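PDB 2EBF: dermonecrotic toxin, which acts as a potent mitogen and induces bone resorption, and is associated with severe progressive atrophic rhinitis in pigs. Local coordinates for residues P468-N471 / K475-Y478. Residues are numbered along the deposited sequence; the frame is centred on the assembly and turned at random.
Sequences PPFN and KSLY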
loop_
_atom_site.group_PDB
_atom_site.type_symbol
_atom_site.label_atom_id
_atom_site.label_comp_id
_atom_site.label_asym_id
_atom_site.label_seq_id
_atom_site.Cartn_x
_atom_site.Cartn_y
_atom_site.Cartn_z
ATOM N N PRO A 468 11.114 -17.876 3.378
ATOM C CA PRO A 468 10.022 -18.855 3.326
ATOM C C PRO A 468 9.499 -19.228 4.732
ATOM O O PRO A 468 10.165 -18.936 5.726
ATOM C CB PRO A 468 10.660 -20.057 2.610
ATOM C CG PRO A 468 12.130 -19.870 2.787
ATOM C CD PRO A 468 12.357 -18.403 2.789
ATOM N N PRO A 469 8.322 -19.880 4.823
ATOM C CA PRO A 469 7.511 -20.397 3.723
ATOM C C PRO A 469 6.657 -19.341 3.031
ATOM O O PRO A 469 6.100 -18.451 3.686
ATOM C CB PRO A 469 6.625 -21.438 4.404
ATOM C CG PRO A 469 6.488 -20.962 5.804
ATOM C CD PRO A 469 7.707 -20.153 6.136
ATOM N N PHE A 470 6.571 -19.452 1.708
ATOM C CA PHE A 470 5.642 -18.661 0.915
ATOM C C PHE A 470 4.346 -19.457 0.725
ATOM O O PHE A 470 3.905 -19.693 -0.400
ATOM C CB PHE A 470 6.274 -18.295 -0.433
ATOM C CG PHE A 470 7.277 -17.172 -0.354
ATOM C CD1 PHE A 470 6.886 -15.853 -0.586
ATOM C CD2 PHE A 470 8.611 -17.429 -0.046
ATOM C CE1 PHE A 470 7.820 -14.802 -0.510
ATOM C CE2 PHE A 470 9.546 -16.390 0.029
ATOM C CZ PHE A 470 9.147 -15.077 -0.200
ATOM N N ASN A 471 3.740 -19.870 1.836
ATOM C CA ASN A 471 2.502 -20.654 1.803
ATOM C C ASN A 471 1.253 -19.778 1.860
ATOM O O ASN A 471 0.193 -20.205 2.343
ATOM C CB ASN A 471 2.486 -21.717 2.921
ATOM C CG ASN A 471 2.625 -21.123 4.332
ATOM O OD1 ASN A 471 3.050 -21.818 5.260
ATOM N ND2 ASN A 471 2.262 -19.856 4.500
ATOM N N LYS A 475 1.583 -12.837 1.099
ATOM C CA LYS A 475 3.021 -12.680 1.347
ATOM C C LYS A 475 3.769 -12.712 0.008
ATOM O O LYS A 475 4.673 -11.904 -0.241
ATOM C CB LYS A 475 3.531 -13.779 2.289
ATOM C CG LYS A 475 5.056 -13.784 2.501
ATOM C CD LYS A 475 5.502 -15.033 3.216
ATOM C CE LYS A 475 6.969 -15.320 2.985
ATOM N NZ LYS A 475 7.849 -14.380 3.736
ATOM N N SER A 476 3.379 -13.643 -0.857
ATOM C CA SER A 476 3.979 -13.757 -2.195
ATOM C C SER A 476 3.783 -12.476 -3.020
ATOM O O SER A 476 4.716 -12.007 -3.679
ATOM C CB SER A 476 3.404 -14.965 -2.942
ATOM O OG SER A 476 3.739 -16.179 -2.291
ATOM N N LEU A 477 2.576 -11.918 -2.973
ATOM C CA LEU A 477 2.249 -10.677 -3.689
ATOM C C LEU A 477 3.054 -9.484 -3.155
ATOM O O LEU A 477 3.556 -8.672 -3.940
ATOM C CB LEU A 477 0.745 -10.384 -3.582
ATOM C CG LEU A 477 0.212 -9.079 -4.174
ATOM C CD1 LEU A 477 0.525 -9.012 -5.643
ATOM C CD2 LEU A 477 -1.285 -8.951 -3.959
ATOM N N TYR A 478 3.141 -9.378 -1.826
ATOM C CA TYR A 478 3.900 -8.326 -1.171
ATOM C C TYR A 478 5.344 -8.350 -1.650
ATOM O O TYR A 478 5.887 -7.328 -2.055
ATOM C CB TYR A 478 3.854 -8.453 0.372
ATOM C CG TYR A 478 4.781 -7.458 1.065
ATOM C CD1 TYR A 478 6.108 -7.793 1.368
ATOM C CD2 TYR A 478 4.341 -6.176 1.383
ATOM C CE1 TYR A 478 6.963 -6.867 1.984
ATOM C CE2 TYR A 478 5.177 -5.258 1.997
ATOM C CZ TYR A 478 6.481 -5.607 2.293
ATOM O OH TYR A 478 7.310 -4.683 2.904
HETATM O O HOH W 1 1.831 -18.064 -2.503
#
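Lys475, in the first turn of helix 473-490, lays the end of its side chain over one face of the Phe470 ring. The lysine CE stands above the middle of the ring, 3.6 Å from the centroid and 11° off the normal, a close CH-pi contact. With CG anti to the backbone N (chi1 174°) and the next two torsions also extended, the aliphatic chain reaches straight out from the helix to cross the phenyl group at about a right angle. A bend at the last torsion (chi4 73°) then carries the ammonium group farther from the ring, leaving NZ 4.4 Å from the Phe470 centroid in a cation-pi contact. NZ donates hydrogen bonds to the carbonyl oxygens of Asn465 and Val467, so the loop leading into the helix grips the charge. The backbone joins in through Pro469, which follows a cis peptide bond: its O lies 3.3 Å from Lys475 CE.

Packing is looser around Ser476. Its OG approaches the edge of the Phe470 ring, 3.6 Å from CD1, without a direct hydrogen bond across the contact. A water sits 2.7 Å from Ser476 OG and makes a weak bond to Phe470 O, linking the helix to the loop on this side.

The contact folds the loop after strand 456-461 back onto the start of the helix that follows, within the C2 domain of the toxin's C-terminal region. Shared between an aromatic face and two carbonyl oxygens, the ammonium group of this buried lysine probably remains protonated.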